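Local coordinates for SAS-6 (Leishmania major, PDB 4CKM), which probably builds the ninefold cartwheel that starts centriole and basal-body assembly, its N-terminal head domain, the part present here, self-associating as in SAS-6 relatives, at residues H116-Y121 against E167-V172; T39-T44 against G124-I129; V81-P86 against L171-Q176. All blocks are in the same frame, centred on the assembly; numbering follows the deposited sequence.

Contact 1. Residues H116-Y121 against E167-V172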
loop_
_atom_site.group_PDB
_atom_site.type_symbol
_atom_site.label_atom_id
_atom_site.label_comp_id
_atom_site.label_asym_id
_atom_site.label_seq_id
_atom_site.Cartn_x
_atom_site.Cartn_y
_atom_site.Cartn_z
ATOM N N HIS A 116 -2.497 -16.434 -15.310
ATOM C CA HIS A 116 -3.041 -17.683 -14.775
ATOM C C HIS A 116 -2.934 -17.724 -13.239
ATOM O O HIS A 116 -3.870 -18.162 -12.544
ATOM C CB HIS A 116 -2.291 -18.882 -15.381
ATOM C CG HIS A 116 -2.735 -20.214 -14.846
ATOM N ND1 HIS A 116 -3.820 -20.905 -15.358
ATOM C CD2 HIS A 116 -2.251 -20.978 -13.834
ATOM C CE1 HIS A 116 -3.986 -22.031 -14.683
ATOM N NE2 HIS A 116 -3.044 -22.101 -13.757
ATOM N N GLY A 117 -1.784 -17.284 -12.723
ATOM C CA GLY A 117 -1.518 -17.296 -11.303
ATOM C C GLY A 117 -2.358 -16.292 -10.544
ATOM O O GLY A 117 -2.738 -16.538 -9.396
ATOM N N PHE A 118 -2.696 -15.176 -11.188
ATOM C CA PHE A 118 -3.324 -14.081 -10.466
ATOM C C PHE A 118 -4.622 -14.454 -9.718
ATOM O O PHE A 118 -4.744 -14.174 -8.530
ATOM C CB PHE A 118 -3.556 -12.864 -11.351
ATOM C CG PHE A 118 -4.369 -11.822 -10.683
ATOM C CD1 PHE A 118 -3.832 -11.089 -9.637
ATOM C CD2 PHE A 118 -5.705 -11.645 -11.013
ATOM C CE1 PHE A 118 -4.593 -10.150 -8.961
ATOM C CE2 PHE A 118 -6.479 -10.692 -10.352
ATOM C CZ PHE A 118 -5.918 -9.943 -9.329
ATOM N N PRO A 119 -5.598 -15.054 -10.414
ATOM C CA PRO A 119 -6.826 -15.432 -9.725
ATOM C C PRO A 119 -6.621 -16.518 -8.690
ATOM O O PRO A 119 -7.311 -16.523 -7.689
ATOM C CB PRO A 119 -7.741 -15.918 -10.856
ATOM C CG PRO A 119 -6.814 -16.312 -11.953
ATOM C CD PRO A 119 -5.651 -15.372 -11.852
ATOM N N ARG A 120 -5.673 -17.410 -8.898
ATOM C CA ARG A 120 -5.367 -18.416 -7.875
ATOM C C ARG A 120 -4.856 -17.798 -6.565
ATOM O O ARG A 120 -5.245 -18.210 -5.466
ATOM C CB ARG A 120 -4.342 -19.414 -8.399
ATOM C CG ARG A 120 -4.946 -20.597 -9.142
ATOM C CD ARG A 120 -4.896 -20.475 -10.654
ATOM N NE ARG A 120 -5.851 -21.389 -11.295
ATOM C CZ ARG A 120 -6.431 -21.186 -12.481
ATOM N NH1 ARG A 120 -6.160 -20.099 -13.204
ATOM N NH2 ARG A 120 -7.302 -22.074 -12.947
ATOM N N TYR A 121 -3.976 -16.820 -6.700
ATOM C CA TYR A 121 -3.410 -16.111 -5.571
ATOM C C TYR A 121 -4.517 -15.387 -4.828
ATOM O O TYR A 121 -4.617 -15.433 -3.607
ATOM C CB TYR A 121 -2.311 -15.154 -6.077
ATOM C CG TYR A 121 -2.101 -13.853 -5.311
ATOM C CD1 TYR A 121 -1.675 -13.862 -3.980
ATOM C CD2 TYR A 121 -2.276 -12.598 -5.943
ATOM C CE1 TYR A 121 -1.455 -12.670 -3.290
ATOM C CE2 TYR A 121 -2.070 -11.408 -5.259
ATOM C CZ TYR A 121 -1.652 -11.452 -3.936
ATOM O OH TYR A 121 -1.424 -10.305 -3.234
ATOM N N GLU A 167 -1.708 -2.518 3.357
ATOM C CA GLU A 167 -2.513 -2.933 2.240
ATOM C C GLU A 167 -1.708 -3.878 1.331
ATOM O O GLU A 167 -0.625 -3.534 0.890
ATOM C CB GLU A 167 -2.961 -1.713 1.477
ATOM C CG GLU A 167 -3.814 -2.056 0.291
ATOM C CD GLU A 167 -4.024 -0.860 -0.583
ATOM O OE1 GLU A 167 -4.776 0.047 -0.170
ATOM O OE2 GLU A 167 -3.416 -0.837 -1.675
ATOM N N HIS A 168 -2.231 -5.082 1.106
ATOM C CA HIS A 168 -1.628 -6.047 0.205
ATOM C C HIS A 168 -2.071 -5.804 -1.208
ATOM O O HIS A 168 -1.251 -5.808 -2.093
ATOM C CB HIS A 168 -1.939 -7.492 0.623
ATOM C CG HIS A 168 -1.042 -7.976 1.709
ATOM N ND1 HIS A 168 -0.036 -8.885 1.489
ATOM C CD2 HIS A 168 -0.937 -7.601 3.006
ATOM C CE1 HIS A 168 0.632 -9.079 2.611
ATOM N NE2 HIS A 168 0.107 -8.309 3.548
ATOM N N ILE A 169 -3.358 -5.569 -1.429
ATOM C CA ILE A 169 -3.833 -5.260 -2.780
ATOM C C ILE A 169 -5.133 -4.502 -2.696
ATOM O O ILE A 169 -5.841 -4.593 -1.695
ATOM C CB ILE A 169 -3.955 -6.549 -3.616
ATOM C CG1 ILE A 169 -4.225 -6.247 -5.096
ATOM C CG2 ILE A 169 -5.015 -7.491 -3.069
ATOM C CD1 ILE A 169 -4.188 -7.514 -5.932
ATOM N N SER A 170 -5.375 -3.671 -3.704
ATOM C CA SER A 170 -6.638 -2.953 -3.908
ATOM C C SER A 170 -7.131 -3.262 -5.298
ATOM O O SER A 170 -6.315 -3.348 -6.216
ATOM C CB SER A 170 -6.437 -1.457 -3.879
ATOM O OG SER A 170 -5.635 -1.110 -2.806
ATOM N N LEU A 171 -8.444 -3.379 -5.449
ATOM C CA LEU A 171 -9.076 -3.660 -6.717
ATOM C C LEU A 171 -10.304 -2.800 -6.792
ATOM O O LEU A 171 -11.033 -2.659 -5.790
ATOM C CB LEU A 171 -9.531 -5.105 -6.793
ATOM C CG LEU A 171 -8.441 -6.150 -6.651
ATOM C CD1 LEU A 171 -9.079 -7.529 -6.575
ATOM C CD2 LEU A 171 -7.446 -6.079 -7.807
ATOM N N VAL A 172 -10.526 -2.216 -7.965
ATOM C CA VAL A 172 -11.688 -1.394 -8.202
ATOM C C VAL A 172 -12.735 -2.268 -8.820
ATOM O O VAL A 172 -12.460 -2.976 -9.784
ATOM C CB VAL A 172 -11.384 -0.210 -9.144
ATOM C CG1 VAL A 172 -12.664 0.565 -9.465
ATOM C CG2 VAL A 172 -10.380 0.711 -8.479
HETATM O O HOH W 1 0.498 -10.401 -0.852
#

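Contact 2. Residues T39-T44 against G124-I129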
loop_
_atom_site.group_PDB
_atom_site.type_symbol
_atom_site.label_atom_id
_atom_site.label_comp_id
_atom_site.label_asym_id
_atom_site.label_seq_id
_atom_site.Cartn_x
_atom_site.Cartn_y
_atom_site.Cartn_z
ATOM N N THR A 39 -15.589 -21.612 -12.192
ATOM C CA THR A 39 -15.736 -20.913 -10.933
ATOM C C THR A 39 -14.682 -21.408 -9.961
ATOM O O THR A 39 -14.621 -22.592 -9.674
ATOM C CB THR A 39 -17.134 -21.123 -10.368
ATOM O OG1 THR A 39 -18.083 -20.593 -11.301
ATOM C CG2 THR A 39 -17.290 -20.398 -9.055
ATOM N N LEU A 40 -13.827 -20.503 -9.492
ATOM C CA LEU A 40 -12.742 -20.878 -8.591
ATOM C C LEU A 40 -13.121 -20.624 -7.133
ATOM O O LEU A 40 -12.458 -21.115 -6.250
ATOM C CB LEU A 40 -11.474 -20.096 -8.909
ATOM C CG LEU A 40 -10.877 -20.234 -10.308
ATOM C CD1 LEU A 40 -9.646 -19.347 -10.432
ATOM C CD2 LEU A 40 -10.505 -21.670 -10.605
ATOM N N LEU A 41 -14.160 -19.833 -6.889
ATOM C CA LEU A 41 -14.539 -19.475 -5.545
ATOM C C LEU A 41 -15.890 -18.873 -5.547
ATOM O O LEU A 41 -16.172 -17.979 -6.333
ATOM C CB LEU A 41 -13.583 -18.463 -4.928
ATOM C CG LEU A 41 -13.868 -18.221 -3.435
ATOM C CD1 LEU A 41 -13.437 -19.414 -2.600
ATOM C CD2 LEU A 41 -13.177 -16.964 -2.935
ATOM N N GLU A 42 -16.724 -19.376 -4.645
ATOM C CA GLU A 42 -18.033 -18.841 -4.394
ATOM C C GLU A 42 -18.241 -19.038 -2.895
ATOM O O GLU A 42 -18.359 -20.163 -2.427
ATOM C CB GLU A 42 -19.059 -19.616 -5.209
ATOM C CG GLU A 42 -20.482 -19.116 -5.029
ATOM C CD GLU A 42 -21.421 -19.573 -6.137
ATOM O OE1 GLU A 42 -21.059 -20.474 -6.928
ATOM O OE2 GLU A 42 -22.532 -19.013 -6.225
ATOM N N THR A 43 -18.222 -17.960 -2.128
ATOM C CA THR A 43 -18.221 -18.093 -0.684
ATOM C C THR A 43 -18.698 -16.820 -0.041
ATOM O O THR A 43 -19.132 -15.888 -0.736
ATOM C CB THR A 43 -16.822 -18.508 -0.160
ATOM O OG1 THR A 43 -16.918 -18.902 1.203
ATOM C CG2 THR A 43 -15.794 -17.391 -0.266
ATOM N N THR A 44 -18.657 -16.796 1.288
ATOM C CA THR A 44 -19.078 -15.632 2.048
ATOM C C THR A 44 -17.931 -15.172 2.900
ATOM O O THR A 44 -17.140 -15.980 3.382
ATOM C CB THR A 44 -20.317 -15.949 2.879
ATOM O OG1 THR A 44 -21.374 -16.251 1.964
ATOM C CG2 THR A 44 -20.758 -14.741 3.722
ATOM N N GLY A 124 -6.697 -17.874 -2.924
ATOM C CA GLY A 124 -6.053 -18.383 -1.731
ATOM C C GLY A 124 -6.274 -17.447 -0.553
ATOM O O GLY A 124 -6.666 -17.886 0.521
ATOM N N MET A 125 -6.051 -16.154 -0.778
ATOM C CA MET A 125 -6.286 -15.153 0.231
ATOM C C MET A 125 -7.738 -15.088 0.645
ATOM O O MET A 125 -8.048 -15.036 1.835
ATOM C CB MET A 125 -5.870 -13.772 -0.266
ATOM C CG MET A 125 -4.386 -13.623 -0.509
ATOM S SD MET A 125 -3.840 -11.895 -0.583
ATOM C CE MET A 125 -4.750 -11.347 -2.013
ATOM N N LEU A 126 -8.640 -15.053 -0.323
ATOM C CA LEU A 126 -10.033 -14.840 0.020
ATOM C C LEU A 126 -10.573 -16.051 0.754
ATOM O O LEU A 126 -11.310 -15.900 1.725
ATOM C CB LEU A 126 -10.875 -14.529 -1.207
ATOM C CG LEU A 126 -10.560 -13.202 -1.888
ATOM C CD1 LEU A 126 -11.199 -13.112 -3.260
ATOM C CD2 LEU A 126 -11.036 -12.044 -1.046
ATOM N N ARG A 127 -10.174 -17.241 0.316
ATOM C CA ARG A 127 -10.637 -18.484 0.935
ATOM C C ARG A 127 -10.138 -18.590 2.376
ATOM O O ARG A 127 -10.869 -19.037 3.241
ATOM C CB ARG A 127 -10.232 -19.708 0.091
ATOM C CG ARG A 127 -10.289 -21.047 0.811
ATOM C CD ARG A 127 -10.799 -22.200 -0.050
ATOM N NE ARG A 127 -10.128 -22.320 -1.349
ATOM C CZ ARG A 127 -10.742 -22.378 -2.532
ATOM N NH1 ARG A 127 -12.073 -22.335 -2.635
ATOM N NH2 ARG A 127 -10.013 -22.494 -3.633
ATOM N N ASP A 128 -8.911 -18.163 2.640
ATOM C CA ASP A 128 -8.407 -18.184 4.003
ATOM C C ASP A 128 -9.155 -17.216 4.917
ATOM O O ASP A 128 -9.423 -17.507 6.075
ATOM C CB ASP A 128 -6.905 -17.922 4.023
ATOM C CG ASP A 128 -6.113 -19.042 3.338
ATOM O OD1 ASP A 128 -6.627 -20.182 3.248
ATOM O OD2 ASP A 128 -4.974 -18.787 2.877
ATOM N N ILE A 129 -9.536 -16.075 4.380
ATOM C CA ILE A 129 -10.323 -15.133 5.144
ATOM C C ILE A 129 -11.718 -15.698 5.430
ATOM O O ILE A 129 -12.237 -15.561 6.531
ATOM C CB ILE A 129 -10.412 -13.794 4.410
ATOM C CG1 ILE A 129 -9.037 -13.147 4.360
ATOM C CG2 ILE A 129 -11.412 -12.871 5.089
ATOM C CD1 ILE A 129 -8.966 -11.952 3.437
HETATM O O HOH W 2 -10.419 -22.515 -6.506
#

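Contact 3. Residues V81-P86 against L171-Q176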
loop_
_atom_site.group_PDB
_atom_site.type_symbol
_atom_site.label_atom_id
_atom_site.label_comp_id
_atom_site.label_asym_id
_atom_site.label_seq_id
_atom_site.Cartn_x
_atom_site.Cartn_y
_atom_site.Cartn_z
ATOM N N VAL A 81 -14.257 -11.035 -10.748
ATOM C CA VAL A 81 -14.344 -10.961 -9.297
ATOM C C VAL A 81 -15.614 -10.175 -8.988
ATOM O O VAL A 81 -15.722 -8.982 -9.321
ATOM C CB VAL A 81 -13.137 -10.208 -8.680
ATOM C CG1 VAL A 81 -13.283 -10.045 -7.171
ATOM C CG2 VAL A 81 -11.844 -10.936 -8.970
ATOM N N ARG A 82 -16.554 -10.846 -8.331
ATOM C CA ARG A 82 -17.834 -10.284 -7.994
ATOM C C ARG A 82 -18.073 -10.275 -6.472
ATOM O O ARG A 82 -17.778 -11.238 -5.752
ATOM C CB ARG A 82 -18.904 -11.112 -8.670
ATOM C CG ARG A 82 -20.323 -10.683 -8.379
ATOM C CD ARG A 82 -21.299 -11.730 -8.901
ATOM N NE ARG A 82 -21.440 -11.632 -10.349
ATOM C CZ ARG A 82 -21.638 -12.657 -11.177
ATOM N NH1 ARG A 82 -21.712 -13.909 -10.728
ATOM N NH2 ARG A 82 -21.751 -12.415 -12.477
ATOM N N LEU A 83 -18.659 -9.188 -6.012
ATOM C CA LEU A 83 -19.007 -9.010 -4.632
ATOM C C LEU A 83 -20.509 -8.771 -4.562
ATOM O O LEU A 83 -21.035 -7.902 -5.270
ATOM C CB LEU A 83 -18.273 -7.787 -4.134
ATOM C CG LEU A 83 -17.828 -7.771 -2.693
ATOM C CD1 LEU A 83 -16.961 -8.976 -2.393
ATOM C CD2 LEU A 83 -17.074 -6.466 -2.445
ATOM N N THR A 84 -21.207 -9.541 -3.733
ATOM C CA THR A 84 -22.649 -9.326 -3.561
ATOM C C THR A 84 -23.068 -9.258 -2.109
ATOM O O THR A 84 -22.325 -9.662 -1.212
ATOM C CB THR A 84 -23.467 -10.444 -4.223
ATOM O OG1 THR A 84 -23.024 -11.712 -3.732
ATOM C CG2 THR A 84 -23.296 -10.409 -5.715
ATOM N N ASP A 85 -24.263 -8.731 -1.890
ATOM C CA ASP A 85 -24.926 -8.799 -0.585
ATOM C C ASP A 85 -26.192 -9.690 -0.660
ATOM O O ASP A 85 -27.163 -9.329 -1.330
ATOM C CB ASP A 85 -25.297 -7.406 -0.099
ATOM C CG ASP A 85 -25.671 -7.385 1.375
ATOM O OD1 ASP A 85 -26.138 -8.404 1.916
ATOM O OD2 ASP A 85 -25.483 -6.340 2.013
ATOM N N PRO A 86 -26.189 -10.844 0.040
ATOM C CA PRO A 86 -27.351 -11.749 -0.003
ATOM C C PRO A 86 -28.673 -11.057 0.348
ATOM O O PRO A 86 -29.691 -11.281 -0.306
ATOM C CB PRO A 86 -27.014 -12.823 1.047
ATOM C CG PRO A 86 -25.922 -12.254 1.880
ATOM C CD PRO A 86 -25.161 -11.321 0.985
ATOM N N LEU A 171 -8.444 -3.379 -5.449
ATOM C CA LEU A 171 -9.076 -3.660 -6.717
ATOM C C LEU A 171 -10.304 -2.800 -6.792
ATOM O O LEU A 171 -11.033 -2.659 -5.790
ATOM C CB LEU A 171 -9.531 -5.105 -6.793
ATOM C CG LEU A 171 -8.441 -6.150 -6.651
ATOM C CD1 LEU A 171 -9.079 -7.529 -6.575
ATOM C CD2 LEU A 171 -7.446 -6.079 -7.807
ATOM N N VAL A 172 -10.526 -2.216 -7.965
ATOM C CA VAL A 172 -11.688 -1.394 -8.202
ATOM C C VAL A 172 -12.735 -2.268 -8.820
ATOM O O VAL A 172 -12.460 -2.976 -9.784
ATOM C CB VAL A 172 -11.384 -0.210 -9.144
ATOM C CG1 VAL A 172 -12.664 0.565 -9.465
ATOM C CG2 VAL A 172 -10.380 0.711 -8.479
ATOM N N LEU A 173 -13.921 -2.252 -8.227
ATOM C CA LEU A 173 -15.044 -3.042 -8.709
ATOM C C LEU A 173 -16.175 -2.081 -9.026
ATOM O O LEU A 173 -16.440 -1.176 -8.244
ATOM C CB LEU A 173 -15.501 -4.037 -7.650
ATOM C CG LEU A 173 -14.727 -5.334 -7.461
ATOM C CD1 LEU A 173 -13.254 -5.087 -7.232
ATOM C CD2 LEU A 173 -15.300 -6.086 -6.273
ATOM N N LEU A 174 -16.829 -2.290 -10.172
ATOM C CA LEU A 174 -17.887 -1.392 -10.666
ATOM C C LEU A 174 -19.242 -1.993 -10.395
ATOM O O LEU A 174 -19.439 -3.198 -10.571
ATOM C CB LEU A 174 -17.736 -1.196 -12.174
ATOM C CG LEU A 174 -16.327 -0.846 -12.670
ATOM C CD1 LEU A 174 -16.292 -0.811 -14.191
ATOM C CD2 LEU A 174 -15.860 0.475 -12.087
ATOM N N ARG A 175 -20.189 -1.173 -9.978
ATOM C CA ARG A 175 -21.556 -1.660 -9.812
ATOM C C ARG A 175 -22.181 -1.873 -11.168
ATOM O O ARG A 175 -21.909 -1.108 -12.080
ATOM C CB ARG A 175 -22.411 -0.654 -9.026
ATOM C CG ARG A 175 -23.832 -1.163 -8.727
ATOM C CD ARG A 175 -24.554 -0.392 -7.619
ATOM N NE ARG A 175 -24.511 1.048 -7.861
ATOM C CZ ARG A 175 -25.319 1.720 -8.685
ATOM N NH1 ARG A 175 -26.277 1.098 -9.364
ATOM N NH2 ARG A 175 -25.177 3.037 -8.831
ATOM N N GLN A 176 -23.006 -2.903 -11.319
ATOM C CA GLN A 176 -24.043 -2.874 -12.373
ATOM C C GLN A 176 -25.191 -3.815 -12.057
ATOM O O GLN A 176 -25.147 -4.523 -11.056
ATOM C CB GLN A 176 -23.481 -3.150 -13.787
ATOM C CG GLN A 176 -23.000 -4.568 -14.055
ATOM C CD GLN A 176 -21.767 -4.886 -13.260
ATOM O OE1 GLN A 176 -20.686 -4.364 -13.530
ATOM N NE2 GLN A 176 -21.924 -5.723 -12.249
#

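Contact 1. Residues H116-Y121 against E167-V172
F118 and I169 make the tight part of this contact: I169 CD1 comes to the ring edge, near the ring plane, with F118 CE1 4.0 Å from it. I169 CG1 stands anti to the backbone N (chi1 -171°) and the chain runs on extended, which carries the terminal methyl out from the strand to the helix. L171 sends a second methyl to the same ring edge, F118 CZ lying 4.4 Å from L171 CD2. The Y121 ring meets I169 obliquely and more loosely, with Y121 CE2 4.5 Å from I169 CD1. Beyond it direct packing gives way to water: one molecule bridges the segments, 3.1 Å from Y121 OH and 2.8 Å from H168 ND1, lying in the plane of the imidazole at its edge. On this looser side F163 of the second subunit stacks on Y121, consistent with the head-to-head dimer of SAS-6. H168 NE2 is bonded to E159, which fixes how the imidazole is turned. The axis of 117-121, in helix 117-130, runs at 113° to that of 167-172, in strand 165-175, with a closest approach of 12.9 Å; F105 of helix 102-109 meets F118 edge-to-face and also touches L171, while strand 152-160 pairs alongside.

Contact 2. Residues T39-T44 against G124-I129
L40 O and R127 are joined through a water that donates to the carbonyl oxygen and accepts from the guanidinium. The water is 2.5 Å from L40 O and 2.9 Å from R127 NH2, and it sits at the guanidinium edge, in its plane. Direct approach is longer, R127 NH1 staying 3.8 Å from L40 O. The arginine chain reaches this spot by bending at chi2 (141°) and chi3 (50°), which brings it alongside L41, the two side chains running in opposite directions. Packing there is close: L41 CD1 is 3.2 Å from R127 NH1. The other methyl of the same leucine turns inward, L41 CD2 lying 3.8 Å from L126 CB, so L41 lies between exposed R127 and buried L126, one methyl to each. Farther in, L126 touches L138 of strand 136-142, and L41 touches V63 of strand 57-70. L40 and L41 both face V65 across the strand pair, a classic beta bulge at the start of strand 39-50. The axes of 39-44 and 124-129 run at 30°, 9.0 Å apart at their closest; helix 117-130 packs against strand 39-50, with I129 also touching strand 136-142, in the SAS-6 head domain, a fold related to that of XRCC4.

Contact 3. Residues V81-P86 against L171-Q176
L173 and L83 meet in the apolar interior of the SAS-6 N-terminal head domain, an XRCC4-like fold. The two strands are not hydrogen-bonded neighbours: strand 88-98 lies between 76-85 and 165-175 in the sheet, and the contact is made by side chains reaching across the interior. L173 is the central group. Its CD2 methyl rests against the base of L83, and L173 CD2 also lies 4.2 Å from L83 CD2. V81 is met more loosely, V81 O standing 4.2 Å from L173 CG and V81 CG1 4.5 Å from L173 CD2. L171, two residues back on the same face, approaches V81 more loosely still, L171 CD1 standing 4.9 Å from V81 CG1. A second shell holds this apolar cluster in place. F140 of strand 136-142 touches both L83 and L173, while L61 and V63 of strand 57-70 flank L83. Backbone bonds of V81 with L95 and of L83 with F93 set the strand that presents the two inward side chains. Farther out, polar groups pin the margins: R82 points away and forms a salt bridge with E94, D85 pairs with R59, and R175 NE bonds to S150 O. At the centre, with chi1 at -80°, L173 CG turns away from the carbonyl carbon, and L173 CD2 ends 4.0 Å from L83 CB.

From the N terminus, strand 39-50 is the first partner laid down, and contact 2 closes a loop of 79 residues between 39-44 and 124-129, on helix 117-130. Strand 76-85 follows and waits for the last strand: contact 3 closes over 84 residues. Contact 1 spans 45 residues, from the start of the same helix to strand 165-175; it starts within the loop of contact 3 and ends on the same strand, the two sharing L171 and V172. Contact 2 crosses both. Contacts 1 and 2 touch directly, P119 and R120 packing on L40 and M125 on I169. Together they tie helix 117-130 to the first and last strands, while contact 3 joins strands across the sheet interior.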